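Local coordinates for protein ftsY (Mycoplasma mycoides, PDB 1ZU4) that is a signal recognition particle receptor of the SRP54 family, combining a helical bundle with a domain of the P-loop NTPase clan, at residues V167-L172 / A177-D182; K135-A140 / F181-K186; I197-R202 / A211-M216. All blocks are in the same frame, centred on the assembly; numbering follows the deposited sequence.

The three contacts lie on one side of the P-loop NTPase-type domain, where helices pack against its central sheet. Interaction 2 opens first along the chain, at 135-140; interactions 1 and 2, with centres about 9 Å apart, both close on helix 176-189. Interaction 3 follows, its centre about 12 Å from that of interaction 1 and about 15 Å from that of interaction 2, and joins segment 197-202 to helix 206-221. Val180 touches both Met216 and Ile197, while a probable hydrogen bond from Asp198 N to Ala139 O joins strands 136-140 and 194-198. Together the contacts join both helices to one face of the fold's adjacent parallel strands 164-167, 136-140 and 194-198.

Interaction 1. Residues V167-L172 / A177-D182; sequences VKANKL and ASVVFD
Val179, on the first turn of helix 176-189, spreads its two methyl groups along the backbone from Val167, the end of strand 164-167, to Ala169. With CG1 anti to the backbone N (chi1 179°), this branch rests on the Val167 carbonyl, 3.7 Å from CG1 to O, and also reaches CA of Lys168. The other branch goes to Ala169: Val179 CG2 is 3.9 Å from Ala169 CB and equally near the amide N of that residue. Val167 answers from the strand end. Its chi1 of 173° brings CG1 to the helix, 3.8 Å from Asp182 CB, and the two side chains cross at about a right angle. Its CG2 branch instead packs on Leu137 and Lys186.

CB of Asp182 borders the apolar patch, and the carboxylate beyond it reaches the loop through a water. This water donates to Lys168 O at 2.6 Å and to Asp182 OD2 at 2.8 Å, and both its protons are thereby used. The Lys168 side chain leaves in another direction, to a salt bridge with Glu153.

The loop of this beta-alpha unit is thus packed back on its own helix by methyl contacts. Direct polar bonds between the two segments are absent; the contact between them consists of methyl packing by Val167, Ala169 and Val179, with one water joining the carboxylate to the carbonyl of Lys168.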
# COMPACT_ATOMS: atom_id res chain seq x y z
N VAL A 167 22.37 1.48 -8.37
CA VAL A 167 23.48 2.28 -7.84
C VAL A 167 23.55 2.05 -6.33
O VAL A 167 22.53 2.05 -5.63
CB VAL A 167 23.32 3.81 -8.20
CG1 VAL A 167 24.38 4.65 -7.52
CG2 VAL A 167 23.42 4.01 -9.72
N LYS A 168 24.75 1.86 -5.81
CA LYS A 168 24.90 1.59 -4.36
C LYS A 168 26.13 2.33 -3.81
O LYS A 168 26.86 2.95 -4.56
CB LYS A 168 25.03 0.09 -4.11
CG LYS A 168 26.07 -0.60 -4.98
CD LYS A 168 26.43 -1.98 -4.46
CE LYS A 168 27.37 -2.70 -5.40
NZ LYS A 168 28.28 -3.59 -4.60
N ALA A 169 26.31 2.25 -2.50
CA ALA A 169 27.49 2.76 -1.79
C ALA A 169 28.68 1.79 -1.93
O ALA A 169 28.51 0.56 -1.84
CB ALA A 169 27.15 2.91 -0.32
N ASN A 170 29.88 2.35 -2.14
CA ASN A 170 31.14 1.57 -2.18
C ASN A 170 31.85 1.58 -0.81
O ASN A 170 32.83 0.85 -0.58
CB ASN A 170 32.08 2.07 -3.32
CG ASN A 170 32.20 3.61 -3.37
OD1 ASN A 170 32.46 4.28 -2.36
ND2 ASN A 170 32.02 4.18 -4.58
N LYS A 171 31.33 2.42 0.09
CA LYS A 171 31.90 2.62 1.41
C LYS A 171 30.99 2.03 2.50
O LYS A 171 29.81 1.79 2.27
CB LYS A 171 32.14 4.12 1.64
CG LYS A 171 32.74 4.48 3.00
CD LYS A 171 34.27 4.12 3.08
CE LYS A 171 34.54 3.26 4.37
NZ LYS A 171 33.84 3.91 5.61
N LEU A 172 31.55 1.79 3.68
CA LEU A 172 30.76 1.31 4.82
C LEU A 172 29.91 2.43 5.45
O LEU A 172 30.41 3.55 5.66
CB LEU A 172 31.70 0.70 5.85
CG LEU A 172 31.16 0.03 7.11
CD1 LEU A 172 30.19 -1.09 6.76
CD2 LEU A 172 32.37 -0.48 7.88
N ALA A 177 22.59 10.34 1.07
CA ALA A 177 22.51 11.31 -0.02
C ALA A 177 23.58 11.09 -1.03
O ALA A 177 23.39 11.49 -2.16
CB ALA A 177 22.55 12.77 0.48
N SER A 178 24.72 10.50 -0.66
CA SER A 178 25.77 10.36 -1.69
C SER A 178 25.37 9.31 -2.72
O SER A 178 25.66 9.46 -3.89
CB SER A 178 27.14 10.08 -1.07
OG SER A 178 27.14 8.80 -0.46
N VAL A 179 24.66 8.28 -2.29
CA VAL A 179 24.13 7.28 -3.25
C VAL A 179 23.09 7.97 -4.18
O VAL A 179 23.09 7.76 -5.39
CB VAL A 179 23.47 6.13 -2.50
CG1 VAL A 179 22.90 5.09 -3.47
CG2 VAL A 179 24.48 5.50 -1.45
N VAL A 180 22.24 8.80 -3.60
CA VAL A 180 21.25 9.56 -4.40
C VAL A 180 21.97 10.50 -5.35
O VAL A 180 21.65 10.53 -6.53
CB VAL A 180 20.23 10.22 -3.50
CG1 VAL A 180 19.34 11.23 -4.27
CG2 VAL A 180 19.40 9.12 -2.82
N PHE A 181 23.00 11.20 -4.88
CA PHE A 181 23.85 11.98 -5.81
C PHE A 181 24.36 11.15 -7.01
O PHE A 181 24.24 11.56 -8.18
CB PHE A 181 25.05 12.63 -5.05
CG PHE A 181 25.98 13.43 -5.94
CD1 PHE A 181 25.96 14.82 -5.92
CD2 PHE A 181 26.90 12.79 -6.78
CE1 PHE A 181 26.81 15.56 -6.72
CE2 PHE A 181 27.78 13.53 -7.59
CZ PHE A 181 27.72 14.92 -7.55
N ASP A 182 24.90 9.97 -6.73
CA ASP A 182 25.38 9.13 -7.83
C ASP A 182 24.28 8.64 -8.77
O ASP A 182 24.43 8.68 -10.01
CB ASP A 182 26.17 7.94 -7.29
CG ASP A 182 27.55 8.36 -6.78
OD1 ASP A 182 28.02 9.48 -7.16
OD2 ASP A 182 28.17 7.56 -6.05
O HOH W 1 27.04 5.58 -4.37

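Interaction 2. Residues K135-A140 / F181-K186; sequences KVLIAA and FDAIKK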
# COMPACT_ATOMS: atom_id res chain seq x y z
N LYS A 135 12.85 2.10 -18.54
CA LYS A 135 14.23 1.97 -18.08
C LYS A 135 14.33 2.43 -16.62
O LYS A 135 14.07 3.60 -16.31
CB LYS A 135 15.17 2.77 -19.01
CG LYS A 135 16.61 2.36 -18.96
CD LYS A 135 17.50 3.30 -19.78
CE LYS A 135 18.96 3.05 -19.45
NZ LYS A 135 19.84 3.77 -20.41
N VAL A 136 14.67 1.50 -15.72
CA VAL A 136 14.54 1.71 -14.27
C VAL A 136 15.87 1.64 -13.53
O VAL A 136 16.67 0.73 -13.74
CB VAL A 136 13.56 0.72 -13.58
CG1 VAL A 136 13.35 1.10 -12.08
CG2 VAL A 136 12.21 0.74 -14.26
N LEU A 137 16.08 2.61 -12.65
CA LEU A 137 17.26 2.66 -11.82
C LEU A 137 16.84 2.67 -10.35
O LEU A 137 15.91 3.36 -9.99
CB LEU A 137 18.06 3.93 -12.14
CG LEU A 137 19.40 4.09 -11.39
CD1 LEU A 137 20.40 2.98 -11.75
CD2 LEU A 137 19.99 5.46 -11.66
N ILE A 138 17.52 1.87 -9.53
CA ILE A 138 17.35 1.84 -8.08
C ILE A 138 18.58 2.45 -7.39
O ILE A 138 19.75 2.17 -7.77
CB ILE A 138 17.19 0.39 -7.58
CG1 ILE A 138 15.88 -0.22 -8.12
CG2 ILE A 138 17.22 0.30 -6.07
CD1 ILE A 138 15.93 -1.74 -8.18
N ALA A 139 18.30 3.26 -6.36
CA ALA A 139 19.30 3.87 -5.51
C ALA A 139 19.15 3.19 -4.22
O ALA A 139 18.20 3.46 -3.49
CB ALA A 139 19.09 5.44 -5.34
N ALA A 140 20.10 2.31 -3.91
CA ALA A 140 20.21 1.62 -2.63
C ALA A 140 20.68 2.56 -1.51
O ALA A 140 21.81 2.41 -0.99
CB ALA A 140 21.20 0.45 -2.77
N PHE A 181 23.00 11.20 -4.88
CA PHE A 181 23.85 11.98 -5.81
C PHE A 181 24.36 11.15 -7.01
O PHE A 181 24.24 11.56 -8.18
CB PHE A 181 25.05 12.63 -5.05
CG PHE A 181 25.98 13.43 -5.94
CD1 PHE A 181 25.96 14.82 -5.92
CD2 PHE A 181 26.90 12.79 -6.78
CE1 PHE A 181 26.81 15.56 -6.72
CE2 PHE A 181 27.78 13.53 -7.59
CZ PHE A 181 27.72 14.92 -7.55
N ASP A 182 24.90 9.97 -6.73
CA ASP A 182 25.38 9.13 -7.83
C ASP A 182 24.28 8.64 -8.77
O ASP A 182 24.43 8.68 -10.01
CB ASP A 182 26.17 7.94 -7.29
CG ASP A 182 27.55 8.36 -6.78
OD1 ASP A 182 28.02 9.48 -7.16
OD2 ASP A 182 28.17 7.56 -6.05
N ALA A 183 23.15 8.24 -8.20
CA ALA A 183 22.00 7.77 -9.01
C ALA A 183 21.38 8.85 -9.92
O ALA A 183 21.06 8.60 -11.11
CB ALA A 183 20.94 7.15 -8.08
N ILE A 184 21.22 10.05 -9.38
CA ILE A 184 20.56 11.09 -10.13
C ILE A 184 21.34 11.44 -11.39
O ILE A 184 20.72 11.65 -12.44
CB ILE A 184 20.22 12.31 -9.28
CG1 ILE A 184 18.73 12.30 -8.97
CG2 ILE A 184 20.62 13.60 -9.99
CD1 ILE A 184 17.83 12.94 -10.07
N LYS A 185 22.67 11.44 -11.25
CA LYS A 185 23.62 11.69 -12.31
C LYS A 185 23.48 10.66 -13.46
O LYS A 185 23.27 11.03 -14.62
CB LYS A 185 25.04 11.66 -11.69
CG LYS A 185 26.18 12.04 -12.66
CD LYS A 185 27.54 11.63 -12.11
CE LYS A 185 28.54 11.39 -13.26
NZ LYS A 185 28.83 12.63 -14.11
N LYS A 186 23.59 9.38 -13.12
CA LYS A 186 23.34 8.30 -14.06
C LYS A 186 21.94 8.40 -14.71
O LYS A 186 21.80 8.23 -15.92
CB LYS A 186 23.48 6.97 -13.31
CG LYS A 186 23.31 5.75 -14.11
CD LYS A 186 23.88 4.57 -13.33
CE LYS A 186 23.65 3.26 -14.03
NZ LYS A 186 24.18 3.31 -15.41
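Leu137 lays its branched end over the turn of helix 176-189 that carries Ala183 and Lys186. CG is anti to the backbone N (chi1 -177°), which extends the side chain out from strand 136-140; CD2 meets Ala183 and the root of the Lys186 chain, CD1 its outer methylenes. CD2 comes down on the backbone, 3.4 Å from Ala183 O, and lies 4.1 Å from Ala183 CB. CD1 runs against the aliphatic part of Lys186, with Leu137 CD1 4.0 Å from Lys186 CE; the leucine and the lysine chain meet at a slant.

Two residues further along the strand, the small side chains allow close approach: Ala139 CB and Ala183 CB are 3.7 Å apart. The axes of the short strand and helix segments pass 8.5 Å from each other and run nearly antiparallel, at 168°. Lys186 keeps its chain extended until a bend at chi4 (55°), so its methylenes serve the apolar contact while its ammonium is hydrogen-bonded to Gln190 OE1.

Helix 176-189 is the crossover of a beta-alpha-beta unit from strand 164-167 to strand 194-198, and strand 136-140 lies between these two in the parallel sheet. Leu137 and Ala139 point to this helix, whereas Val136 and Ile138 pack on helix 118-131 across the sheet; Ala183 and Ile184 also touch Leu195 of the next strand.

Interaction 3. Residues I197-R202 / A211-M216; sequences IDTAGR and AELEKM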
# COMPACT_ATOMS: atom_id res chain seq x y z
N ILE A 197 14.09 5.11 -4.99
CA ILE A 197 15.02 5.34 -3.89
C ILE A 197 14.61 4.63 -2.61
O ILE A 197 13.57 4.92 -2.01
CB ILE A 197 15.16 6.83 -3.58
CG1 ILE A 197 15.54 7.56 -4.87
CG2 ILE A 197 16.14 7.06 -2.38
CD1 ILE A 197 15.47 9.00 -4.79
N ASP A 198 15.48 3.74 -2.17
CA ASP A 198 15.32 3.06 -0.93
C ASP A 198 15.83 3.96 0.17
O ASP A 198 16.84 4.64 0.02
CB ASP A 198 16.14 1.77 -0.96
CG ASP A 198 15.78 0.82 0.16
OD1 ASP A 198 16.48 -0.22 0.24
OD2 ASP A 198 14.80 1.10 0.92
N THR A 199 15.15 3.95 1.31
CA THR A 199 15.55 4.75 2.47
C THR A 199 15.52 3.91 3.73
O THR A 199 14.78 2.91 3.83
CB THR A 199 14.60 6.02 2.64
OG1 THR A 199 13.25 5.60 2.92
CG2 THR A 199 14.58 6.85 1.40
N ALA A 200 16.30 4.31 4.72
CA ALA A 200 16.23 3.63 6.00
C ALA A 200 15.16 4.34 6.82
O ALA A 200 14.85 5.50 6.56
CB ALA A 200 17.59 3.68 6.72
N GLY A 201 14.61 3.66 7.82
CA GLY A 201 13.67 4.32 8.71
C GLY A 201 13.60 3.78 10.12
O GLY A 201 13.36 2.59 10.32
N ARG A 202 13.81 4.67 11.08
CA ARG A 202 13.55 4.41 12.50
C ARG A 202 13.02 5.69 13.12
O ARG A 202 13.66 6.73 12.98
CB ARG A 202 14.84 4.10 13.24
CG ARG A 202 15.54 2.81 12.96
CD ARG A 202 16.61 2.73 14.01
NE ARG A 202 17.62 1.71 13.76
CZ ARG A 202 18.75 1.60 14.46
NH1 ARG A 202 19.04 2.47 15.44
NH2 ARG A 202 19.60 0.63 14.17
N ALA A 211 16.60 15.02 7.96
CA ALA A 211 17.73 15.72 7.33
C ALA A 211 18.18 15.04 6.06
O ALA A 211 18.49 15.72 5.08
CB ALA A 211 18.95 15.90 8.32
N GLU A 212 18.27 13.72 6.10
CA GLU A 212 18.71 12.94 4.97
C GLU A 212 17.68 13.07 3.85
O GLU A 212 18.05 13.26 2.67
CB GLU A 212 18.92 11.46 5.38
CG GLU A 212 20.27 11.18 6.11
CD GLU A 212 21.51 11.60 5.28
OE1 GLU A 212 21.49 11.50 4.05
OE2 GLU A 212 22.52 12.03 5.86
N LEU A 213 16.40 12.97 4.21
CA LEU A 213 15.34 13.11 3.19
C LEU A 213 15.41 14.48 2.55
O LEU A 213 15.17 14.63 1.36
CB LEU A 213 13.95 12.92 3.80
CG LEU A 213 13.57 11.48 4.27
CD1 LEU A 213 12.20 11.46 4.88
CD2 LEU A 213 13.62 10.53 3.09
N GLU A 214 15.75 15.51 3.33
CA GLU A 214 15.81 16.84 2.77
C GLU A 214 17.08 16.97 1.89
O GLU A 214 17.01 17.53 0.77
CB GLU A 214 15.64 17.91 3.87
CG GLU A 214 15.84 19.34 3.40
CD GLU A 214 14.72 19.86 2.51
OE1 GLU A 214 13.62 19.26 2.53
OE2 GLU A 214 14.94 20.86 1.78
N LYS A 215 18.21 16.44 2.33
CA LYS A 215 19.38 16.37 1.42
C LYS A 215 19.02 15.72 0.10
O LYS A 215 19.37 16.23 -0.97
CB LYS A 215 20.55 15.61 2.04
CG LYS A 215 21.37 16.39 2.95
CD LYS A 215 22.67 15.68 3.26
CE LYS A 215 22.63 14.99 4.61
NZ LYS A 215 24.01 14.91 5.21
N MET A 216 18.30 14.61 0.17
CA MET A 216 17.93 13.88 -1.07
C MET A 216 17.05 14.74 -1.98
O MET A 216 17.27 14.84 -3.18
CB MET A 216 17.22 12.58 -0.70
CG MET A 216 18.20 11.53 -0.22
SD MET A 216 17.31 10.09 0.33
CE MET A 216 18.59 9.13 1.04
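Met216 reaches from helix 206-221 to Ile197 and Thr199 and places its sulfur against two methyl groups. SD lies 4.2 Å from Ile197 CG2, while Thr199 CG2 and Met216 SD are 4.4 Å apart. SD is anti to CA (chi2 175°), which carries the sulfur away from its own helix backbone.

Thr199 meets the helix through its methyl alone. OG1 sits between the backbone N and the carbonyl carbon (chi1 64°), where it is hydrogen-bonded to Leu110 O of the neighbouring strand. CG2 is thereby presented to the helix and touches Leu213 CD2 at 4.2 Å, the two side chains crossing at about a right angle. Ile197, two residues earlier, also directs its CB to the helix and adds its CG2 branch.

The sequence Asp198 to Arg202, DTAGR, fits the motif known from SRP-type GTPase domains, and Lys118 belongs to the probable P-loop. Across the contact the chemistry is wholly apolar and the distances are moderate, implying soft packing by dispersion. Thr199 splits its roles: its hydroxyl and carbonyl are hydrogen-bonded to Leu110 O and Lys118 NZ, while its methyl packs on Leu213 and Met216 of helix 206-221.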